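Local coordinates for protein SOXA (Paracoccus denitrificans, PDB 2C1D) that works with SoxX as a periplasmic heme cytochrome that links thiosulfate to the sulfur carrier SoxYZ through a heterodisulfide bond, starting sulfur oxidation, at residues 5-11 against 47-53; 56-62 against 259-263; 64-69 against 132-137; 200-204 against 252-258. All coordinates share one frame; numbering follows the deposited sequence.

Contact 1 (5-11 against 47-53); sequences DGLVIET and RDLERDD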
# COMPACT_ATOMS: atom_id res chain seq x y z
N ASP A 5 19.78 5.00 -10.22
CA ASP A 5 20.22 3.67 -10.70
C ASP A 5 19.48 3.31 -12.00
O ASP A 5 18.54 3.98 -12.39
CB ASP A 5 19.99 2.59 -9.62
CG ASP A 5 20.93 1.39 -9.73
OD1 ASP A 5 21.56 1.15 -10.78
OD2 ASP A 5 21.08 0.58 -8.80
N GLY A 6 19.95 2.27 -12.69
CA GLY A 6 19.29 1.78 -13.89
C GLY A 6 19.14 0.27 -13.83
O GLY A 6 19.99 -0.41 -13.25
N LEU A 7 18.06 -0.25 -14.42
CA LEU A 7 17.75 -1.67 -14.37
C LEU A 7 17.73 -2.29 -15.77
O LEU A 7 16.89 -1.96 -16.61
CB LEU A 7 16.41 -1.91 -13.64
CG LEU A 7 15.87 -3.34 -13.59
CD1 LEU A 7 16.93 -4.33 -13.09
CD2 LEU A 7 14.61 -3.41 -12.72
N VAL A 8 18.65 -3.22 -15.99
CA VAL A 8 18.76 -4.00 -17.20
C VAL A 8 18.90 -5.43 -16.70
O VAL A 8 19.85 -5.76 -16.00
CB VAL A 8 19.98 -3.59 -18.04
CG1 VAL A 8 20.05 -4.39 -19.32
CG2 VAL A 8 19.92 -2.10 -18.38
N ILE A 9 17.93 -6.27 -17.01
CA ILE A 9 17.89 -7.60 -16.48
C ILE A 9 18.70 -8.51 -17.39
O ILE A 9 18.49 -8.50 -18.59
CB ILE A 9 16.43 -8.10 -16.34
CG1 ILE A 9 15.59 -7.11 -15.49
CG2 ILE A 9 16.40 -9.49 -15.73
CD1 ILE A 9 14.12 -7.47 -15.35
N GLU A 10 19.63 -9.28 -16.83
CA GLU A 10 20.25 -10.38 -17.56
C GLU A 10 19.29 -11.56 -17.66
O GLU A 10 18.81 -12.04 -16.65
CB GLU A 10 21.53 -10.87 -16.89
CG GLU A 10 22.63 -9.84 -16.81
CD GLU A 10 23.97 -10.42 -16.42
OE1 GLU A 10 24.93 -9.64 -16.49
OE2 GLU A 10 24.07 -11.63 -16.05
N THR A 11 19.05 -12.04 -18.87
CA THR A 11 18.16 -13.17 -19.10
C THR A 11 18.77 -14.21 -20.04
O THR A 11 19.87 -14.04 -20.56
CB THR A 11 16.83 -12.69 -19.70
OG1 THR A 11 16.95 -12.56 -21.13
CG2 THR A 11 16.45 -11.29 -19.21
N ARG A 47 17.57 -4.56 -4.81
CA ARG A 47 17.56 -4.14 -6.22
C ARG A 47 18.31 -5.18 -7.06
O ARG A 47 17.88 -5.52 -8.16
CB ARG A 47 18.20 -2.75 -6.39
CG ARG A 47 17.33 -1.61 -5.88
CD ARG A 47 17.62 -0.24 -6.46
NE ARG A 47 19.05 0.07 -6.54
CZ ARG A 47 19.80 0.52 -5.52
NH1 ARG A 47 19.29 0.68 -4.30
NH2 ARG A 47 21.09 0.79 -5.72
N ASP A 48 19.41 -5.70 -6.51
CA ASP A 48 20.24 -6.67 -7.24
C ASP A 48 19.48 -7.97 -7.52
O ASP A 48 19.73 -8.61 -8.54
CB ASP A 48 21.56 -6.96 -6.47
CG ASP A 48 22.61 -5.86 -6.68
OD1 ASP A 48 23.76 -5.96 -6.15
OD2 ASP A 48 22.42 -4.85 -7.38
N LEU A 49 18.54 -8.33 -6.65
CA LEU A 49 17.75 -9.55 -6.87
C LEU A 49 16.89 -9.51 -8.13
O LEU A 49 16.49 -10.55 -8.63
CB LEU A 49 16.86 -9.83 -5.69
CG LEU A 49 17.64 -10.11 -4.41
CD1 LEU A 49 16.67 -10.28 -3.30
CD2 LEU A 49 18.51 -11.36 -4.59
N GLU A 50 16.60 -8.33 -8.65
CA GLU A 50 15.77 -8.23 -9.85
C GLU A 50 16.62 -8.11 -11.12
O GLU A 50 16.08 -8.21 -12.24
CB GLU A 50 14.81 -7.05 -9.72
CG GLU A 50 13.71 -7.04 -10.76
CD GLU A 50 12.56 -6.09 -10.43
OE1 GLU A 50 11.88 -5.67 -11.39
OE2 GLU A 50 12.32 -5.78 -9.23
N ARG A 51 17.93 -7.87 -10.94
CA ARG A 51 18.85 -7.57 -12.06
C ARG A 51 19.17 -8.73 -12.96
O ARG A 51 19.67 -8.52 -14.06
CB ARG A 51 20.21 -7.06 -11.59
CG ARG A 51 20.15 -5.78 -10.89
CD ARG A 51 21.51 -5.23 -10.46
NE ARG A 51 21.45 -3.87 -10.94
CZ ARG A 51 21.34 -2.79 -10.24
NH1 ARG A 51 21.44 -2.77 -8.92
NH2 ARG A 51 21.20 -1.68 -10.91
N ASP A 52 18.96 -9.95 -12.48
CA ASP A 52 19.06 -11.09 -13.36
C ASP A 52 18.23 -12.28 -12.94
O ASP A 52 18.06 -12.58 -11.76
CB ASP A 52 20.50 -11.50 -13.55
CG ASP A 52 21.07 -12.07 -12.33
OD1 ASP A 52 21.36 -11.28 -11.42
OD2 ASP A 52 21.18 -13.31 -12.20
N ASP A 53 17.73 -12.98 -13.95
CA ASP A 53 16.78 -14.05 -13.74
C ASP A 53 17.32 -15.18 -12.91
O ASP A 53 16.56 -15.84 -12.22
CB ASP A 53 16.31 -14.58 -15.09
CG ASP A 53 15.43 -13.58 -15.83
OD1 ASP A 53 15.02 -12.56 -15.23
OD2 ASP A 53 15.11 -13.73 -17.02
O HOH W 1 20.90 -3.31 -14.00

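Contact 2 (56-62 against 259-263); sequences NPAMVFV and GVSVR. With HEC (heme c), chain J.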
# COMPACT_ATOMS: atom_id res chain seq x y z
N ASN A 56 16.75 -14.05 -9.30
CA ASN A 56 15.41 -13.55 -8.98
C ASN A 56 14.56 -14.69 -8.44
O ASN A 56 14.20 -15.57 -9.21
CB ASN A 56 14.78 -12.95 -10.25
CG ASN A 56 13.46 -12.24 -9.98
OD1 ASN A 56 13.01 -11.37 -10.76
ND2 ASN A 56 12.80 -12.62 -8.91
N PRO A 57 14.21 -14.68 -7.16
CA PRO A 57 13.46 -15.81 -6.58
C PRO A 57 12.05 -15.97 -7.20
O PRO A 57 11.46 -17.02 -7.09
CB PRO A 57 13.37 -15.47 -5.09
CG PRO A 57 14.33 -14.37 -4.87
CD PRO A 57 14.48 -13.65 -6.15
N ALA A 58 11.52 -14.92 -7.81
CA ALA A 58 10.21 -15.02 -8.46
C ALA A 58 10.20 -16.00 -9.62
O ALA A 58 9.15 -16.53 -9.94
CB ALA A 58 9.72 -13.64 -8.91
N MET A 59 11.35 -16.25 -10.24
CA MET A 59 11.41 -17.11 -11.45
C MET A 59 11.13 -18.58 -11.16
O MET A 59 10.79 -19.38 -12.05
CB MET A 59 12.75 -16.93 -12.17
CG MET A 59 12.98 -15.50 -12.68
SD MET A 59 11.79 -14.98 -13.97
CE MET A 59 12.39 -15.93 -15.28
N VAL A 60 11.26 -18.96 -9.90
CA VAL A 60 10.81 -20.28 -9.48
C VAL A 60 9.31 -20.44 -9.73
O VAL A 60 8.83 -21.50 -10.15
CB VAL A 60 11.11 -20.46 -7.97
CG1 VAL A 60 10.59 -21.78 -7.46
CG2 VAL A 60 12.63 -20.33 -7.75
N PHE A 61 8.57 -19.38 -9.45
CA PHE A 61 7.12 -19.43 -9.58
C PHE A 61 6.65 -19.17 -10.99
O PHE A 61 5.61 -19.70 -11.39
CB PHE A 61 6.49 -18.53 -8.51
CG PHE A 61 7.01 -18.87 -7.16
CD1 PHE A 61 8.04 -18.12 -6.56
CD2 PHE A 61 6.61 -20.05 -6.54
CE1 PHE A 61 8.58 -18.51 -5.31
CE2 PHE A 61 7.13 -20.42 -5.32
CZ PHE A 61 8.12 -19.67 -4.71
N VAL A 62 7.44 -18.43 -11.77
CA VAL A 62 7.23 -18.38 -13.23
C VAL A 62 7.37 -19.79 -13.82
O VAL A 62 6.51 -20.19 -14.59
CB VAL A 62 8.21 -17.47 -13.89
CG1 VAL A 62 8.15 -17.58 -15.43
CG2 VAL A 62 7.99 -16.03 -13.42
N GLY A 259 7.75 -7.70 -15.22
CA GLY A 259 7.56 -9.15 -15.30
C GLY A 259 7.21 -9.67 -13.93
O GLY A 259 6.05 -9.73 -13.57
N VAL A 260 8.23 -10.06 -13.17
CA VAL A 260 8.05 -10.39 -11.76
C VAL A 260 9.12 -9.67 -10.95
O VAL A 260 10.31 -9.89 -11.15
CB VAL A 260 8.10 -11.93 -11.45
CG1 VAL A 260 6.79 -12.61 -11.82
CG2 VAL A 260 9.30 -12.62 -12.12
N SER A 261 8.68 -8.77 -10.07
CA SER A 261 9.60 -7.89 -9.38
C SER A 261 9.98 -8.49 -8.03
O SER A 261 9.39 -9.47 -7.60
CB SER A 261 8.99 -6.50 -9.19
OG SER A 261 8.03 -6.50 -8.17
N VAL A 262 11.01 -7.92 -7.41
CA VAL A 262 11.39 -8.30 -6.04
C VAL A 262 11.33 -7.07 -5.14
O VAL A 262 11.88 -6.02 -5.48
CB VAL A 262 12.82 -8.90 -5.97
CG1 VAL A 262 13.14 -9.36 -4.56
CG2 VAL A 262 12.93 -10.08 -6.96
N ARG A 263 10.65 -7.22 -4.02
CA ARG A 263 10.47 -6.14 -3.03
C ARG A 263 10.64 -6.75 -1.62
O ARG A 263 10.76 -7.98 -1.51
CB ARG A 263 9.06 -5.53 -3.19
CG ARG A 263 8.79 -4.94 -4.57
CD ARG A 263 9.44 -3.60 -4.80
NE ARG A 263 9.09 -3.04 -6.10
CZ ARG A 263 9.72 -3.30 -7.23
NH1 ARG A 263 9.27 -2.77 -8.35
NH2 ARG A 263 10.80 -4.09 -7.26
FE HEC J . 0.81 1.15 0.26
CHA HEC J . 3.60 -0.66 -0.54
CHB HEC J . -0.49 0.37 -2.86
CHC HEC J . -2.04 2.79 1.05
CHD HEC J . 2.28 2.32 3.08
NA HEC J . 1.45 0.05 -1.41
C1A HEC J . 2.64 -0.61 -1.52
C2A HEC J . 2.71 -1.22 -2.82
C3A HEC J . 1.56 -0.93 -3.46
C4A HEC J . 0.76 -0.12 -2.58
CMA HEC J . 1.13 -1.35 -4.86
CAA HEC J . 3.89 -2.05 -3.37
CBA HEC J . 4.74 -1.16 -4.29
CGA HEC J . 5.88 -1.94 -4.93
O1A HEC J . 6.65 -1.33 -5.70
O2A HEC J . 6.04 -3.18 -4.66
NB HEC J . -0.90 1.50 -0.70
C1B HEC J . -1.28 1.06 -1.96
C2B HEC J . -2.66 1.38 -2.16
C3B HEC J . -3.08 2.06 -1.10
C4B HEC J . -2.00 2.12 -0.15
CMB HEC J . -3.44 1.09 -3.44
CAB HEC J . -4.50 2.62 -0.88
CBB HEC J . -5.43 1.62 -0.89
NC HEC J . 0.23 2.36 1.80
C1C HEC J . -0.99 2.96 1.92
C2C HEC J . -1.03 3.70 3.16
C3C HEC J . 0.18 3.58 3.74
C4C HEC J . 0.98 2.73 2.86
CMC HEC J . -2.29 4.47 3.61
CAC HEC J . 0.79 4.15 5.06
CBC HEC J . 0.14 4.22 6.23
ND HEC J . 2.59 0.88 1.12
C1D HEC J . 3.00 1.46 2.32
C2D HEC J . 4.34 1.01 2.65
C3D HEC J . 4.73 0.08 1.53
C4D HEC J . 3.60 0.06 0.63
CMD HEC J . 5.20 1.38 3.87
CAD HEC J . 6.08 -0.65 1.34
CBD HEC J . 7.11 0.37 0.81
CGD HEC J . 6.84 0.79 -0.62
O1D HEC J . 6.15 1.80 -0.88
O2D HEC J . 7.31 0.13 -1.55

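Contact 3 (64-69 against 132-137); sequences RGLDKW and DNMKDM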
# COMPACT_ATOMS: atom_id res chain seq x y z
N ARG A 64 7.07 -22.79 -12.37
CA ARG A 64 5.99 -23.60 -11.90
C ARG A 64 4.67 -23.23 -12.62
O ARG A 64 3.84 -24.10 -12.89
CB ARG A 64 5.84 -23.39 -10.42
CG ARG A 64 4.97 -24.35 -9.74
CD ARG A 64 4.24 -23.70 -8.62
NE ARG A 64 4.79 -24.03 -7.35
CZ ARG A 64 4.61 -23.36 -6.23
NH1 ARG A 64 3.89 -22.24 -6.13
NH2 ARG A 64 5.19 -23.85 -5.16
N GLY A 65 4.50 -21.94 -12.90
CA GLY A 65 3.39 -21.47 -13.72
C GLY A 65 3.43 -22.14 -15.09
O GLY A 65 2.40 -22.51 -15.63
N LEU A 66 4.62 -22.30 -15.64
CA LEU A 66 4.78 -22.89 -16.96
C LEU A 66 4.41 -24.37 -16.93
O LEU A 66 3.81 -24.88 -17.87
CB LEU A 66 6.20 -22.66 -17.49
CG LEU A 66 6.58 -23.33 -18.83
CD1 LEU A 66 5.71 -22.82 -19.97
CD2 LEU A 66 8.05 -23.07 -19.13
N ASP A 67 4.73 -25.06 -15.83
CA ASP A 67 4.30 -26.44 -15.63
C ASP A 67 2.80 -26.54 -15.59
O ASP A 67 2.21 -27.41 -16.22
CB ASP A 67 4.94 -27.07 -14.38
CG ASP A 67 6.45 -27.23 -14.51
OD1 ASP A 67 6.97 -27.23 -15.65
OD2 ASP A 67 7.22 -27.33 -13.54
N LYS A 68 2.15 -25.62 -14.90
CA LYS A 68 0.70 -25.64 -14.79
C LYS A 68 0.04 -25.27 -16.13
O LYS A 68 -1.02 -25.79 -16.45
CB LYS A 68 0.22 -24.74 -13.65
CG LYS A 68 0.69 -25.22 -12.26
CD LYS A 68 0.52 -24.20 -11.12
CE LYS A 68 0.71 -24.89 -9.75
NZ LYS A 68 0.54 -23.97 -8.58
N TRP A 69 0.68 -24.42 -16.91
CA TRP A 69 0.18 -24.04 -18.25
C TRP A 69 0.16 -25.26 -19.17
O TRP A 69 -0.76 -25.43 -19.97
CB TRP A 69 1.07 -22.94 -18.83
CG TRP A 69 0.85 -22.57 -20.27
CD1 TRP A 69 1.42 -23.16 -21.37
CD2 TRP A 69 0.08 -21.47 -20.76
NE1 TRP A 69 1.01 -22.53 -22.53
CE2 TRP A 69 0.18 -21.49 -22.19
CE3 TRP A 69 -0.73 -20.50 -20.15
CZ2 TRP A 69 -0.48 -20.58 -22.99
CZ3 TRP A 69 -1.40 -19.58 -20.96
CH2 TRP A 69 -1.25 -19.61 -22.37
N ASP A 132 -1.99 -20.38 -5.14
CA ASP A 132 -0.74 -20.62 -5.83
C ASP A 132 -0.92 -20.85 -7.32
O ASP A 132 -0.14 -20.34 -8.11
CB ASP A 132 0.02 -21.77 -5.18
CG ASP A 132 0.79 -21.30 -3.96
OD1 ASP A 132 1.08 -22.12 -3.07
OD2 ASP A 132 1.12 -20.10 -3.83
N ASN A 133 -1.97 -21.56 -7.72
CA ASN A 133 -2.23 -21.75 -9.15
C ASN A 133 -2.39 -20.41 -9.84
O ASN A 133 -1.85 -20.19 -10.91
CB ASN A 133 -3.48 -22.62 -9.38
CG ASN A 133 -3.23 -24.10 -9.12
OD1 ASN A 133 -2.09 -24.53 -8.98
ND2 ASN A 133 -4.31 -24.88 -9.05
N MET A 134 -3.14 -19.51 -9.21
CA MET A 134 -3.37 -18.17 -9.74
C MET A 134 -2.14 -17.27 -9.75
O MET A 134 -1.83 -16.66 -10.79
CB MET A 134 -4.50 -17.48 -9.00
CG MET A 134 -5.01 -16.22 -9.69
SD MET A 134 -5.66 -16.39 -11.34
CE MET A 134 -7.37 -16.89 -10.96
N LYS A 135 -1.41 -17.21 -8.65
CA LYS A 135 -0.21 -16.36 -8.57
C LYS A 135 0.88 -16.84 -9.54
O LYS A 135 1.52 -16.04 -10.23
CB LYS A 135 0.31 -16.30 -7.13
CG LYS A 135 -0.73 -15.73 -6.18
CD LYS A 135 -0.18 -15.41 -4.78
CE LYS A 135 0.49 -16.60 -4.08
NZ LYS A 135 0.71 -16.24 -2.62
N ASP A 136 1.07 -18.15 -9.65
CA ASP A 136 2.03 -18.67 -10.61
C ASP A 136 1.60 -18.35 -12.04
O ASP A 136 2.44 -18.03 -12.88
CB ASP A 136 2.21 -20.19 -10.53
CG ASP A 136 2.67 -20.70 -9.16
OD1 ASP A 136 3.17 -19.93 -8.28
OD2 ASP A 136 2.47 -21.90 -8.87
N MET A 137 0.31 -18.52 -12.34
CA MET A 137 -0.16 -18.28 -13.70
C MET A 137 -0.01 -16.80 -14.07
O MET A 137 0.45 -16.48 -15.16
CB MET A 137 -1.59 -18.75 -13.90
CG MET A 137 -1.96 -18.92 -15.39
SD MET A 137 -0.91 -20.07 -16.28
CE MET A 137 -1.48 -21.62 -15.51

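Contact 4 (200-204 against 252-258); sequences GQING and GNGLSVE. With HEC (heme c), chain J.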
# COMPACT_ATOMS: atom_id res chain seq x y z
N GLY A 200 3.88 3.56 -4.70
CA GLY A 200 2.89 2.50 -4.64
C GLY A 200 2.42 2.10 -6.02
O GLY A 200 1.22 1.99 -6.25
N GLN A 201 3.37 1.91 -6.93
CA GLN A 201 3.08 1.48 -8.28
C GLN A 201 2.93 -0.04 -8.34
O GLN A 201 3.50 -0.75 -7.51
CB GLN A 201 4.16 1.97 -9.25
CG GLN A 201 4.50 3.50 -9.21
CD GLN A 201 3.54 4.37 -10.02
OE1 GLN A 201 2.47 3.90 -10.39
NE2 GLN A 201 3.92 5.65 -10.29
N ILE A 202 2.19 -0.51 -9.33
CA ILE A 202 1.96 -1.94 -9.56
C ILE A 202 2.52 -2.44 -10.89
O ILE A 202 2.23 -3.55 -11.29
CB ILE A 202 0.46 -2.36 -9.40
CG1 ILE A 202 -0.45 -1.71 -10.44
CG2 ILE A 202 -0.04 -2.01 -8.01
CD1 ILE A 202 -1.86 -2.26 -10.40
N ASN A 203 3.36 -1.64 -11.55
CA ASN A 203 4.00 -2.09 -12.79
C ASN A 203 4.92 -3.30 -12.59
O ASN A 203 5.28 -3.96 -13.57
CB ASN A 203 4.80 -0.97 -13.45
CG ASN A 203 6.08 -0.66 -12.70
OD1 ASN A 203 7.22 -0.82 -13.23
ND2 ASN A 203 5.93 -0.20 -11.48
N GLY A 204 5.30 -3.58 -11.36
CA GLY A 204 6.19 -4.68 -11.01
C GLY A 204 5.49 -5.96 -10.56
O GLY A 204 6.17 -6.97 -10.33
N GLY A 252 1.17 4.31 -13.35
CA GLY A 252 2.49 3.96 -13.84
C GLY A 252 2.59 3.81 -15.34
O GLY A 252 3.54 3.20 -15.83
N ASN A 253 1.62 4.34 -16.09
CA ASN A 253 1.69 4.34 -17.56
C ASN A 253 3.01 4.95 -18.02
O ASN A 253 3.37 6.08 -17.60
CB ASN A 253 0.53 5.14 -18.16
CG ASN A 253 -0.71 4.31 -18.35
OD1 ASN A 253 -0.66 3.09 -18.25
ND2 ASN A 253 -1.83 4.98 -18.67
N GLY A 254 3.75 4.21 -18.84
CA GLY A 254 5.05 4.64 -19.33
C GLY A 254 6.20 3.86 -18.71
O GLY A 254 7.22 3.62 -19.36
N LEU A 255 6.05 3.46 -17.45
CA LEU A 255 7.01 2.53 -16.85
C LEU A 255 6.89 1.18 -17.56
O LEU A 255 5.82 0.84 -18.09
CB LEU A 255 6.74 2.37 -15.35
CG LEU A 255 6.96 3.60 -14.48
CD1 LEU A 255 6.29 3.41 -13.14
CD2 LEU A 255 8.44 3.91 -14.31
N SER A 256 7.96 0.40 -17.55
CA SER A 256 7.91 -0.94 -18.09
C SER A 256 7.23 -1.93 -17.14
O SER A 256 7.33 -1.88 -15.90
CB SER A 256 9.31 -1.49 -18.43
OG SER A 256 10.03 -0.66 -19.33
N VAL A 257 6.59 -2.89 -17.75
CA VAL A 257 6.23 -4.10 -17.06
C VAL A 257 7.54 -4.76 -16.62
O VAL A 257 8.37 -5.10 -17.45
CB VAL A 257 5.45 -5.04 -17.99
CG1 VAL A 257 5.21 -6.34 -17.32
CG2 VAL A 257 4.12 -4.41 -18.38
N GLU A 258 7.72 -4.97 -15.32
CA GLU A 258 8.93 -5.61 -14.80
C GLU A 258 8.93 -7.13 -15.00
O GLU A 258 10.00 -7.75 -15.02
CB GLU A 258 9.17 -5.21 -13.34
CG GLU A 258 9.45 -3.71 -13.24
CD GLU A 258 9.71 -3.16 -11.85
OE1 GLU A 258 10.15 -3.89 -10.93
OE2 GLU A 258 9.51 -1.94 -11.68
FE HEC J . 0.81 1.15 0.26
CHA HEC J . 3.60 -0.66 -0.54
CHB HEC J . -0.49 0.37 -2.86
CHC HEC J . -2.04 2.79 1.05
CHD HEC J . 2.28 2.32 3.08
NA HEC J . 1.45 0.05 -1.41
C1A HEC J . 2.64 -0.61 -1.52
C2A HEC J . 2.71 -1.22 -2.82
C3A HEC J . 1.56 -0.93 -3.46
C4A HEC J . 0.76 -0.12 -2.58
CMA HEC J . 1.13 -1.35 -4.86
CAA HEC J . 3.89 -2.05 -3.37
CBA HEC J . 4.74 -1.16 -4.29
CGA HEC J . 5.88 -1.94 -4.93
O1A HEC J . 6.65 -1.33 -5.70
O2A HEC J . 6.04 -3.18 -4.66
NB HEC J . -0.90 1.50 -0.70
C1B HEC J . -1.28 1.06 -1.96
C2B HEC J . -2.66 1.38 -2.16
C3B HEC J . -3.08 2.06 -1.10
C4B HEC J . -2.00 2.12 -0.15
CMB HEC J . -3.44 1.09 -3.44
CAB HEC J . -4.50 2.62 -0.88
CBB HEC J . -5.43 1.62 -0.89
NC HEC J . 0.23 2.36 1.80
C1C HEC J . -0.99 2.96 1.92
C2C HEC J . -1.03 3.70 3.16
C3C HEC J . 0.18 3.58 3.74
C4C HEC J . 0.98 2.73 2.86
CMC HEC J . -2.29 4.47 3.61
CAC HEC J . 0.79 4.15 5.06
CBC HEC J . 0.14 4.22 6.23
ND HEC J . 2.59 0.88 1.12
C1D HEC J . 3.00 1.46 2.32
C2D HEC J . 4.34 1.01 2.65
C3D HEC J . 4.73 0.08 1.53
C4D HEC J . 3.60 0.06 0.63
CMD HEC J . 5.20 1.38 3.87
CAD HEC J . 6.08 -0.65 1.34
CBD HEC J . 7.11 0.37 0.81
CGD HEC J . 6.84 0.79 -0.62
O1D HEC J . 6.15 1.80 -0.88
O2D HEC J . 7.31 0.13 -1.55

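Contact 1 (5-11 against 47-53)
D5 puts its carboxylate between two arginines, R47 and R51. R47 grips it side-on: NE and NH2 both donate to OD2, with D5 OD2 3.1 Å from R47 NE, and the guanidinium plane stands 75° from the carboxylate. R51 reaches both oxygens through NH2, coming from above the carboxylate plane, with R51 NH2 2.9 Å from D5 OD1. D48 holds R51 NH1 in its turn, while R47 NH1 goes to the carbonyl of R42. With an alanine at D5, R47 and R51 would lose their shared carboxylate and would probably be held less firmly, by partners such as R42 and D48. At G6 the carbonyl takes a weak bond from R51 NH2, and one water joins G6 O, V8 N and R51 NE. L7 has CG anti to its backbone N (chi1 176°), which brings CD1 within 3.9 Å of R51 CA while CD2 lies across the E50 carboxylate, whose OE2 pairs with R263. This is strand 7-9, an outer strand of a three-stranded antiparallel sheet, and the type I turn D48-R51 brings segment 47-53 up to it. I9 sets CG1 3.5 Å from E50 O. A single beta bridge follows: E10 N donates to R51 O at 2.9 Å, and D53 N returns to E10 O at 3.1 Å, almost in line with the C=O bond. E10 and D52 meet through their CB atoms, while the D52 carboxylate leads away to bind zinc together with D55. T11 lies alongside D53, its CB 3.3 Å from D53 OD2, which also pairs with R146.

Contact 2 (56-62 against 259-263)
V260 fills the middle of this contact with its CG2 methyl. A58 CB presses on V260 CG2 at 3.4 Å, tighter than usual for two carbons, and V62 CG2 approaches the same methyl to 3.9 Å from farther along helix 59-70. The sulfur of M59 also comes up against it. V260 reaches this spot because CG2 sits between its own backbone N and carbonyl carbon (chi1 -78°, measured to CG1). Two residues on, V262 turns the same way, and its CG2 lies 4.0 Å from P57 CD, roughly at right angles to the proline, while the N56 side chain slides past it in the opposite direction.

The polar groups belong to the other side of strand 261-263. R263 NE gives a nearly straight bond to heme O1A at 3.0 Å, the oxygen lying in the guanidinium plane at its edge. R263 NH2 folds back onto V262 O at 2.8 Å, which helps fix the turn of the group. S261 OG covers one guanidinium face and is itself bonded to G204. E50 and E258 pair with R263 as well.

Alternation along 260-263 therefore divides the chemistry: the two valines face the N56-M59 turn and the first helical residues, and the arginine, gripped from several sides, is likely to offset the charge of a heme propionate in the buried interior.

Contact 3 (64-69 against 132-137)
D132 lies beside R64 without a bond: D132 OD1 is 4.2 Å from R64 NH1 and well out of the guanidinium plane, so only the charges attract. One residue on, N133 offers OD1 to K68 NZ at 2.7 Å, the ammonium arriving in the carbonyl plane at the end of an extended chain. D136 takes R64 NH1 on the syn lone pair of OD1 at 3.2 Å, and its OD2, less surely placed, faces K68 NZ. Beneath them the helices cross at -106°, with G65 CA only 4.4 Å from D136 CA; a side chain at G65 would run into D136 O. M137 bends at chi2 and chi3 and brings SD to the edge of the W69 ring, 3.9 Å from W69 CE3, a Met-aromatic contact. Such a steep crossing over a glycine and an aromatic residue is consistent with the packing of the first and last helices in the cytochrome c fold, and here W69 also touches C80 and M137 the heme. A leucine replacing R64 would probably leave D136 OD1 without its mate and D136 with K68 as its remaining cation. Two cations around one buried carboxylate are likely to keep D136 ionised where the helices come closest.

Contact 4 (200-204 against 252-258)
N203 pushes its side chain into the 252-258 loop, between L255 and E258, and buries more area than any other residue here. Its CG is placed between the backbone N and the carbonyl carbon (chi1 73°), which turns the amide toward the loop. The amide and the E258 carboxylate cross obliquely, their planes 75° apart, with N203 CG 3.8 Å from E258 OE2. L255 lies across the same amide, and N203 CB rests 3.6 Å from S256 O. E258 CB packs on G204 CA at 3.8 Å, and its extended chain carries the carboxylate on toward N203; a side chain at G204 would be tight against that carboxylate, which has its own partners in S37 and R263. The backbones are tied by one bond, E258 N to N203 O at 3.2 Å, with the N-H pointing almost straight at the oxygen. At the other end Q201 bends at chi2 and lays its amide over G252, OE1 standing 3.3 Å from G252 N at an angle too poor for a hydrogen bond, while NE2 is bonded to Q199. L255 CD1 comes up beside that amide. G252 opens a type II turn to L255, with G254 at the third position. On its far side the first loop lines the heme pocket: I202 CG2 touches heme CMA at 3.4 Å, and Q201 O lies 3.5 Å from heme CBA. Around the pair, helix 239-251 backs I202, strand 16-22 borders L255, S256 and E258, and strand 35-36 meets Q201 and L255.

How the contacts relate
From the N terminus, contact 1 closes a small loop first, bringing strand 7-9 to the chain just after helix 44-48. Contact 2 then opens and spans almost all the rest, joining the start of helix 59-70 to the last strand. Contacts 3 and 4 nest inside it, one after the other: contact 3 in the first cytochrome range, contact 4 in the second beside its heme. Helix 59-70 serves both 2 and 3. Contacts 1, 2 and 4 converge at R263, which salt-bridges E50 and E258; the two glutamates lie unusually close for like charges. Contact 3 stays apart from 1 and 4, about 10 Å from the latter at the nearest atoms.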